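Local atomic coordinates of arylsulfatase (Pseudoalteromonas sp. MB47, PDB entry 7AJ0), a protein that probably hydrolyses sulfate esters of the algal polysaccharide fucoidan, as a calcium-binding, exo-acting sulfatase that assembles into a hexamer. Residues M96-R106 with I321-N329; G344-G352 with Y437-N445. One frame throughout, in Å; residues are numbered along the deposited sequence.

Contact 1. Residues M96-R106 with I321-N329; sequences MYSQPTCTSSR and IFTSDNGPN. With CA (calcium ion), chain G.
Asp325 is shared between the calcium ion and Arg106. Its carboxylate grips the metal with both oxygens, OD2 at 2.2 Å and OD1 more loosely at 2.6 Å from the calcium. Arg106 NE also reaches OD2, 3.0 Å away, in a salt bridge whose N-H...O angle is 141°. The guanidinium comes in from above the carboxylate plane, the two groups standing 66° apart, so this is no flat, two-pronged pairing. Arg106 NH1 is held by Ser267. A leucine in place of Arg106 would probably leave the calcium to hold the carboxylate without the arginine on OD2, and Ser267 without its NH1 partner.

Asn326 adds OD1, 2.4 Å from the metal; this bond and the one ND2 donates to Gly327 O (2.9 Å), in the amide plane and on a lone pair of that carbonyl, together fix how the amide is turned. With SG anti to the carbonyl carbon (chi1 -59°), Cys102 turns its sulfur to the same ion, and Asp60 and Asp61 complete the site.

Ser98 OG, which donates to Gln99 O, rests against Asn326 CA. Met96 CE reaches Thr323 OG1 at 3.9 Å, the two side chains crossing almost at right angles; that hydroxyl has its main polar partner in Pro356.

Three aspartates and an asparagine just beyond the ends of parallel strands 53-59 and 318-324, with a cysteine at the start of helix 102-111, make up the metal site of an alkaline-phosphatase-like sulfatase; Cys102 to Arg106 (C-T-S-S-R) resembles the sulfatase signature C/S-x-P/A-x-R with serine third, consistent with Cys102 being the formylglycine position of relatives.

Contact 2. Residues G344-G352 with Y437-N445; sequences GKGTTWEGG and YKIHFKVFN
Phe444 presents one ring face to Thr347, whose CA sits almost on the ring normal, 3.8 Å from the ring centroid, in a CH-pi contact. At the ring edge, in its plane, Thr348 OG1 approaches Phe444 CE1 to 3.2 Å; that hydroxyl finds its main partner in Thr430 and also touches a water shared with His440 ND1 and Lys442 O. The phenyl group is therefore met from two directions by consecutive threonines.

Trp349 crosses to the same strand with its indole edge. NE1 gives a weak hydrogen bond to Phe444 O (3.0 Å, 135°), which spends the buried N-H on a strand carbonyl, while CZ2 rests 3.6 Å from Val443 CG1. Its six-membered ring also lies against His440, obliquely, the planes 47° apart.

Lys438 brings the positive charge of the contact. Its chain bends at chi2 (74°) and again at chi4, bringing NZ between two acceptors: Thr348 O at 2.9 Å, approached in the carbonyl plane, and Glu350 OE2 at 2.8 Å, a salt bridge that uses the anti lone pair of the carboxylate, whose OE1 is hydrogen-bonded to Tyr97 OH. Glu476 is a further acidic partner of NZ and also accepts from His440 NE2, so this buried ammonium is likely to be well compensated.

Strand 437-440 runs between strands 428-434 and 466-469 of the antiparallel four-stranded sheet, and strand 442-446 pairs with 456-460. Against both lies the loop that leads into helix 350-353 and then strand 354-360 of the large mixed sheet, with Thr463 of a second subunit packing on Phe444 and hydrogen-bonded to Gly346 O.

How the contacts relate
Both contacts are buried, but they differ in depth and chemistry. The centre of contact 1 lies about 4 Å from the centre of the chain, at the ends of strands of the large mixed sheet, and is ruled by a metal and its ligands. Contact 2, its centre about 17 Å from that of the chain, joins a loop to the smaller antiparallel sheets and relies on aromatic packing plus one compensated lysine; neighbouring subunits reach it more extensively. The two illustrate how chemistry follows place in a fold. They share no segment yet meet directly: Pro328 O lies 2.9 Å from Lys345 N, a probable hydrogen bond, and Lys345, paired with Asp61, brings NZ beside Cys102 SG.

Contact 1. Residues M96-R106 with I321-N329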
loop_
_atom_site.group_PDB
_atom_site.type_symbol
_atom_site.label_atom_id
_atom_site.label_comp_id
_atom_site.label_asym_id
_atom_site.label_seq_id
_atom_site.Cartn_x
_atom_site.Cartn_y
_atom_site.Cartn_z
ATOM N N MET A 96 -7.797 -17.351 26.343
ATOM C CA MET A 96 -8.894 -16.657 27.005
ATOM C C MET A 96 -9.329 -15.489 26.133
ATOM O O MET A 96 -8.493 -14.787 25.557
ATOM C CB MET A 96 -8.449 -16.171 28.383
ATOM C CG MET A 96 -9.462 -15.334 29.137
ATOM S SD MET A 96 -10.915 -16.239 29.669
ATOM C CE MET A 96 -11.461 -15.164 30.988
ATOM N N TYR A 97 -10.643 -15.280 26.037
ATOM C CA TYR A 97 -11.194 -14.343 25.072
ATOM C C TYR A 97 -12.147 -13.358 25.725
ATOM O O TYR A 97 -12.885 -13.703 26.653
ATOM C CB TYR A 97 -11.924 -15.089 23.936
ATOM C CG TYR A 97 -10.970 -15.638 22.910
ATOM C CD1 TYR A 97 -10.490 -14.833 21.887
ATOM C CD2 TYR A 97 -10.528 -16.949 22.975
ATOM C CE1 TYR A 97 -9.602 -15.321 20.953
ATOM C CE2 TYR A 97 -9.643 -17.447 22.044
ATOM C CZ TYR A 97 -9.183 -16.628 21.034
ATOM O OH TYR A 97 -8.298 -17.116 20.104
ATOM N N SER A 98 -12.118 -12.123 25.215
ATOM C CA SER A 98 -12.992 -11.054 25.677
ATOM C C SER A 98 -13.751 -10.475 24.492
ATOM O O SER A 98 -13.671 -11.010 23.380
ATOM C CB SER A 98 -12.177 -9.964 26.367
ATOM O OG SER A 98 -11.332 -9.306 25.435
ATOM N N GLN A 99 -14.470 -9.389 24.703
ATOM C CA GLN A 99 -15.035 -8.600 23.613
ATOM C C GLN A 99 -14.027 -7.550 23.173
ATOM O O GLN A 99 -13.025 -7.303 23.845
ATOM C CB GLN A 99 -16.344 -7.965 24.058
ATOM C CG GLN A 99 -17.338 -8.964 24.622
ATOM C CD GLN A 99 -17.701 -10.048 23.627
ATOM O OE1 GLN A 99 -18.233 -9.768 22.551
ATOM N NE2 GLN A 99 -17.406 -11.294 23.977
ATOM N N PRO A 100 -14.251 -6.907 22.023
ATOM C CA PRO A 100 -13.239 -5.974 21.505
ATOM C C PRO A 100 -13.183 -4.620 22.201
ATOM O O PRO A 100 -12.214 -3.884 21.976
ATOM C CB PRO A 100 -13.642 -5.802 20.026
ATOM C CG PRO A 100 -14.573 -6.932 19.733
ATOM C CD PRO A 100 -15.291 -7.195 21.021
ATOM N N THR A 101 -14.166 -4.260 23.028
ATOM C CA THR A 101 -14.197 -2.938 23.642
ATOM C C THR A 101 -14.701 -3.033 25.078
ATOM O O THR A 101 -15.225 -4.061 25.511
ATOM C CB THR A 101 -15.067 -1.966 22.830
ATOM O OG1 THR A 101 -16.346 -2.563 22.574
ATOM C CG2 THR A 101 -14.397 -1.631 21.507
ATOM N N CYS A 102 -14.548 -1.921 25.808
ATOM C CA CYS A 102 -14.715 -1.931 27.259
ATOM C C CYS A 102 -16.133 -2.313 27.663
ATOM O O CYS A 102 -16.349 -3.307 28.367
ATOM C CB CYS A 102 -14.365 -0.554 27.834
ATOM S SG CYS A 102 -12.695 0.032 27.501
ATOM N N THR A 103 -17.115 -1.510 27.248
ATOM C CA THR A 103 -18.489 -1.728 27.688
ATOM C C THR A 103 -18.983 -3.114 27.301
ATOM O O THR A 103 -19.715 -3.757 28.064
ATOM C CB THR A 103 -19.406 -0.655 27.095
ATOM O OG1 THR A 103 -18.976 0.639 27.533
ATOM C CG2 THR A 103 -20.849 -0.886 27.520
ATOM N N SER A 104 -18.592 -3.593 26.119
ATOM C CA SER A 104 -19.070 -4.888 25.649
ATOM C C SER A 104 -18.505 -6.027 26.489
ATOM O O SER A 104 -19.228 -6.970 26.831
ATOM C CB SER A 104 -18.707 -5.068 24.176
ATOM O OG SER A 104 -19.491 -4.218 23.356
ATOM N N SER A 105 -17.220 -5.953 26.837
ATOM C CA SER A 105 -16.608 -7.007 27.639
ATOM C C SER A 105 -17.129 -6.998 29.071
ATOM O O SER A 105 -17.300 -8.058 29.681
ATOM C CB SER A 105 -15.089 -6.850 27.633
ATOM O OG SER A 105 -14.545 -7.213 26.380
ATOM N N ARG A 106 -17.369 -5.813 29.630
ATOM C CA ARG A 106 -17.817 -5.734 31.016
ATOM C C ARG A 106 -19.275 -6.143 31.155
ATOM O O ARG A 106 -19.659 -6.715 32.181
ATOM C CB ARG A 106 -17.574 -4.323 31.543
ATOM C CG ARG A 106 -16.100 -4.065 31.795
ATOM C CD ARG A 106 -15.700 -2.615 31.619
ATOM N NE ARG A 106 -14.244 -2.506 31.551
ATOM C CZ ARG A 106 -13.439 -2.611 32.604
ATOM N NH1 ARG A 106 -13.945 -2.820 33.811
ATOM N NH2 ARG A 106 -12.126 -2.508 32.449
ATOM N N ILE A 321 -9.263 -14.888 39.917
ATOM C CA ILE A 321 -9.183 -14.816 38.463
ATOM C C ILE A 321 -8.586 -13.464 38.100
ATOM O O ILE A 321 -9.114 -12.417 38.499
ATOM C CB ILE A 321 -10.556 -15.011 37.801
ATOM C CG1 ILE A 321 -11.011 -16.462 37.967
ATOM C CG2 ILE A 321 -10.494 -14.626 36.329
ATOM C CD1 ILE A 321 -12.429 -16.733 37.503
ATOM N N PHE A 322 -7.483 -13.487 37.360
ATOM C CA PHE A 322 -6.817 -12.286 36.869
ATOM C C PHE A 322 -6.987 -12.251 35.356
ATOM O O PHE A 322 -6.595 -13.198 34.665
ATOM C CB PHE A 322 -5.338 -12.286 37.258
ATOM C CG PHE A 322 -4.588 -11.071 36.794
ATOM C CD1 PHE A 322 -4.063 -11.016 35.515
ATOM C CD2 PHE A 322 -4.403 -9.988 37.637
ATOM C CE1 PHE A 322 -3.374 -9.900 35.084
ATOM C CE2 PHE A 322 -3.714 -8.870 37.211
ATOM C CZ PHE A 322 -3.199 -8.826 35.933
ATOM N N THR A 323 -7.571 -11.174 34.844
ATOM C CA THR A 323 -7.882 -11.109 33.423
ATOM C C THR A 323 -7.986 -9.651 32.996
ATOM O O THR A 323 -7.831 -8.730 33.801
ATOM C CB THR A 323 -9.174 -11.878 33.112
ATOM O OG1 THR A 323 -9.377 -11.937 31.695
ATOM C CG2 THR A 323 -10.376 -11.202 33.752
ATOM N N SER A 324 -8.242 -9.454 31.708
ATOM C CA SER A 324 -8.421 -8.144 31.107
ATOM C C SER A 324 -9.792 -8.080 30.448
ATOM O O SER A 324 -10.467 -9.096 30.265
ATOM C CB SER A 324 -7.318 -7.860 30.080
ATOM O OG SER A 324 -7.564 -6.649 29.392
ATOM N N ASP A 325 -10.209 -6.866 30.089
ATOM C CA ASP A 325 -11.485 -6.689 29.411
ATOM C C ASP A 325 -11.348 -6.564 27.898
ATOM O O ASP A 325 -12.331 -6.787 27.186
ATOM C CB ASP A 325 -12.221 -5.461 29.963
ATOM C CG ASP A 325 -11.643 -4.153 29.470
ATOM O OD1 ASP A 325 -10.417 -4.075 29.231
ATOM O OD2 ASP A 325 -12.431 -3.195 29.326
ATOM N N ASN A 326 -10.167 -6.234 27.391
ATOM C CA ASN A 326 -9.919 -6.225 25.952
ATOM C C ASN A 326 -8.423 -6.035 25.734
ATOM O O ASN A 326 -7.648 -5.895 26.685
ATOM C CB ASN A 326 -10.738 -5.142 25.246
ATOM C CG ASN A 326 -10.612 -3.790 25.910
ATOM O OD1 ASN A 326 -11.545 -3.313 26.557
ATOM N ND2 ASN A 326 -9.450 -3.164 25.759
ATOM N N GLY A 327 -8.021 -6.039 24.464
ATOM C CA GLY A 327 -6.627 -5.925 24.114
ATOM C C GLY A 327 -6.114 -4.509 24.250
ATOM O O GLY A 327 -6.830 -3.579 24.643
ATOM N N PRO A 328 -4.844 -4.328 23.898
ATOM C CA PRO A 328 -4.203 -3.024 24.111
ATOM C C PRO A 328 -4.820 -1.937 23.246
ATOM O O PRO A 328 -5.190 -2.166 22.092
ATOM C CB PRO A 328 -2.739 -3.279 23.729
ATOM C CG PRO A 328 -2.802 -4.408 22.751
ATOM C CD PRO A 328 -3.966 -5.275 23.183
ATOM N N ASN A 329 -4.926 -0.741 23.822
ATOM C CA ASN A 329 -5.405 0.437 23.103
ATOM C C ASN A 329 -4.211 1.070 22.401
ATOM O O ASN A 329 -3.574 1.990 22.917
ATOM C CB ASN A 329 -6.075 1.417 24.057
ATOM C CG ASN A 329 -6.716 2.584 23.334
ATOM O OD1 ASN A 329 -6.484 2.793 22.144
ATOM N ND2 ASN A 329 -7.526 3.353 24.053
HETATM CA CA CA G . -11.114 -1.769 28.376
#

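Contact 2. Residues G344-G352 with Y437-N445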
loop_
_atom_site.group_PDB
_atom_site.type_symbol
_atom_site.label_atom_id
_atom_site.label_comp_id
_atom_site.label_asym_id
_atom_site.label_seq_id
_atom_site.Cartn_x
_atom_site.Cartn_y
_atom_site.Cartn_z
ATOM N N GLY A 344 -5.618 -4.789 17.800
ATOM C CA GLY A 344 -5.742 -4.397 19.192
ATOM C C GLY A 344 -7.184 -4.070 19.523
ATOM O O GLY A 344 -8.103 -4.475 18.809
ATOM N N LYS A 345 -7.363 -3.331 20.616
ATOM C CA LYS A 345 -8.694 -2.912 21.038
ATOM C C LYS A 345 -9.461 -2.298 19.874
ATOM O O LYS A 345 -8.905 -1.543 19.071
ATOM C CB LYS A 345 -8.578 -1.907 22.186
ATOM C CG LYS A 345 -9.893 -1.466 22.794
ATOM C CD LYS A 345 -9.648 -0.317 23.760
ATOM C CE LYS A 345 -10.881 0.025 24.572
ATOM N NZ LYS A 345 -10.605 1.158 25.502
ATOM N N GLY A 346 -10.744 -2.634 19.784
ATOM C CA GLY A 346 -11.592 -2.128 18.731
ATOM C C GLY A 346 -11.645 -2.968 17.479
ATOM O O GLY A 346 -12.245 -2.535 16.486
ATOM N N THR A 347 -11.029 -4.146 17.483
ATOM C CA THR A 347 -11.067 -5.043 16.340
ATOM C C THR A 347 -11.194 -6.470 16.849
ATOM O O THR A 347 -10.863 -6.773 17.998
ATOM C CB THR A 347 -9.815 -4.921 15.460
ATOM O OG1 THR A 347 -8.678 -5.445 16.160
ATOM C CG2 THR A 347 -9.552 -3.471 15.092
ATOM N N THR A 348 -11.676 -7.353 15.976
ATOM C CA THR A 348 -11.753 -8.774 16.280
ATOM C C THR A 348 -10.556 -9.546 15.738
ATOM O O THR A 348 -10.644 -10.763 15.546
ATOM C CB THR A 348 -13.058 -9.366 15.747
ATOM O OG1 THR A 348 -13.277 -8.922 14.404
ATOM C CG2 THR A 348 -14.223 -8.943 16.633
ATOM N N TRP A 349 -9.447 -8.862 15.467
ATOM C CA TRP A 349 -8.172 -9.557 15.397
ATOM C C TRP A 349 -7.855 -10.135 16.775
ATOM O O TRP A 349 -8.416 -9.722 17.794
ATOM C CB TRP A 349 -7.053 -8.622 14.951
ATOM C CG TRP A 349 -7.176 -8.136 13.539
ATOM C CD1 TRP A 349 -7.343 -6.845 13.131
ATOM C CD2 TRP A 349 -7.141 -8.931 12.348
ATOM N NE1 TRP A 349 -7.410 -6.786 11.761
ATOM C CE2 TRP A 349 -7.291 -8.053 11.256
ATOM C CE3 TRP A 349 -6.998 -10.298 12.099
ATOM C CZ2 TRP A 349 -7.305 -8.499 9.937
ATOM C CZ3 TRP A 349 -7.011 -10.738 10.792
ATOM C CH2 TRP A 349 -7.163 -9.842 9.726
ATOM N N GLU A 350 -6.943 -11.103 16.807
ATOM C CA GLU A 350 -6.600 -11.720 18.085
ATOM C C GLU A 350 -6.076 -10.690 19.077
ATOM O O GLU A 350 -6.301 -10.823 20.285
ATOM C CB GLU A 350 -5.581 -12.833 17.867
ATOM C CG GLU A 350 -6.154 -14.025 17.120
ATOM C CD GLU A 350 -7.223 -14.739 17.918
ATOM O OE1 GLU A 350 -6.907 -15.216 19.029
ATOM O OE2 GLU A 350 -8.380 -14.812 17.445
ATOM N N GLY A 351 -5.400 -9.646 18.588
ATOM C CA GLY A 351 -4.892 -8.621 19.481
ATOM C C GLY A 351 -5.972 -7.943 20.299
ATOM O O GLY A 351 -5.706 -7.448 21.397
ATOM N N GLY A 352 -7.197 -7.913 19.789
ATOM C CA GLY A 352 -8.268 -7.220 20.471
ATOM C C GLY A 352 -9.033 -8.059 21.473
ATOM O O GLY A 352 -9.576 -7.520 22.443
ATOM N N TYR A 437 -8.534 -22.808 14.956
ATOM C CA TYR A 437 -8.782 -22.158 13.676
ATOM C C TYR A 437 -9.624 -20.909 13.886
ATOM O O TYR A 437 -10.674 -20.959 14.535
ATOM C CB TYR A 437 -9.480 -23.116 12.709
ATOM C CG TYR A 437 -8.694 -24.385 12.467
ATOM C CD1 TYR A 437 -7.745 -24.452 11.455
ATOM C CD2 TYR A 437 -8.885 -25.507 13.261
ATOM C CE1 TYR A 437 -7.017 -25.604 11.237
ATOM C CE2 TYR A 437 -8.163 -26.662 13.048
ATOM C CZ TYR A 437 -7.232 -26.706 12.035
ATOM O OH TYR A 437 -6.507 -27.857 11.823
ATOM N N LYS A 438 -9.155 -19.793 13.338
ATOM C CA LYS A 438 -9.824 -18.500 13.420
ATOM C C LYS A 438 -10.422 -18.187 12.054
ATOM O O LYS A 438 -9.687 -18.053 11.071
ATOM C CB LYS A 438 -8.831 -17.420 13.850
ATOM C CG LYS A 438 -9.365 -16.000 13.832
ATOM C CD LYS A 438 -10.305 -15.735 14.989
ATOM C CE LYS A 438 -10.650 -14.258 15.076
ATOM N NZ LYS A 438 -9.456 -13.400 15.336
ATOM N N ILE A 439 -11.747 -18.080 11.992
ATOM C CA ILE A 439 -12.467 -17.848 10.743
ATOM C C ILE A 439 -13.093 -16.462 10.803
ATOM O O ILE A 439 -13.871 -16.164 11.719
ATOM C CB ILE A 439 -13.538 -18.922 10.500
ATOM C CG1 ILE A 439 -12.927 -20.322 10.562
ATOM C CG2 ILE A 439 -14.210 -18.712 9.151
ATOM C CD1 ILE A 439 -13.055 -20.978 11.917
ATOM N N HIS A 440 -12.762 -15.620 9.829
ATOM C CA HIS A 440 -13.279 -14.261 9.756
ATOM C C HIS A 440 -14.315 -14.158 8.644
ATOM O O HIS A 440 -14.045 -14.534 7.498
ATOM C CB HIS A 440 -12.162 -13.246 9.493
ATOM C CG HIS A 440 -11.124 -13.185 10.567
ATOM N ND1 HIS A 440 -11.055 -12.154 11.478
ATOM C CD2 HIS A 440 -10.101 -14.021 10.864
ATOM C CE1 HIS A 440 -10.037 -12.360 12.294
ATOM N NE2 HIS A 440 -9.443 -13.486 11.944
ATOM N N PHE A 441 -15.492 -13.640 8.983
ATOM C CA PHE A 441 -16.507 -13.309 7.993
ATOM C C PHE A 441 -16.557 -11.819 7.696
ATOM O O PHE A 441 -17.056 -11.429 6.636
ATOM C CB PHE A 441 -17.874 -13.801 8.470
ATOM C CG PHE A 441 -17.895 -15.267 8.806
ATOM C CD1 PHE A 441 -18.127 -16.214 7.824
ATOM C CD2 PHE A 441 -17.662 -15.697 10.101
ATOM C CE1 PHE A 441 -18.136 -17.563 8.131
ATOM C CE2 PHE A 441 -17.669 -17.044 10.413
ATOM C CZ PHE A 441 -17.906 -17.977 9.427
ATOM N N LYS A 442 -16.043 -10.990 8.600
ATOM C CA LYS A 442 -15.831 -9.567 8.363
ATOM C C LYS A 442 -14.492 -9.199 8.984
ATOM O O LYS A 442 -14.145 -9.691 10.062
ATOM C CB LYS A 442 -16.964 -8.721 8.944
ATOM C CG LYS A 442 -18.280 -8.876 8.186
ATOM C CD LYS A 442 -19.402 -8.061 8.811
ATOM C CE LYS A 442 -20.691 -8.194 8.008
ATOM N NZ LYS A 442 -21.797 -7.390 8.602
ATOM N N VAL A 443 -13.742 -8.338 8.299
ATOM C CA VAL A 443 -12.343 -8.084 8.618
ATOM C C VAL A 443 -12.139 -6.596 8.858
ATOM O O VAL A 443 -12.580 -5.765 8.056
ATOM C CB VAL A 443 -11.419 -8.585 7.491
ATOM C CG1 VAL A 443 -10.031 -7.971 7.610
ATOM C CG2 VAL A 443 -11.344 -10.103 7.519
ATOM N N PHE A 444 -11.462 -6.267 9.956
ATOM C CA PHE A 444 -11.040 -4.898 10.212
ATOM C C PHE A 444 -9.764 -4.604 9.430
ATOM O O PHE A 444 -8.802 -5.378 9.480
ATOM C CB PHE A 444 -10.800 -4.677 11.703
ATOM C CG PHE A 444 -12.056 -4.645 12.523
ATOM C CD1 PHE A 444 -12.616 -5.816 13.005
ATOM C CD2 PHE A 444 -12.671 -3.442 12.825
ATOM C CE1 PHE A 444 -13.767 -5.789 13.765
ATOM C CE2 PHE A 444 -13.823 -3.409 13.586
ATOM C CZ PHE A 444 -14.371 -4.584 14.056
ATOM N N ASN A 445 -9.756 -3.489 8.708
ATOM C CA ASN A 445 -8.613 -3.076 7.904
ATOM C C ASN A 445 -8.205 -1.682 8.356
ATOM O O ASN A 445 -9.025 -0.759 8.343
ATOM C CB ASN A 445 -8.958 -3.106 6.415
ATOM C CG ASN A 445 -7.729 -3.211 5.538
ATOM O OD1 ASN A 445 -6.995 -4.199 5.591
ATOM N ND2 ASN A 445 -7.505 -2.196 4.715
HETATM O O HOH W 1 -12.577 -9.968 12.295
#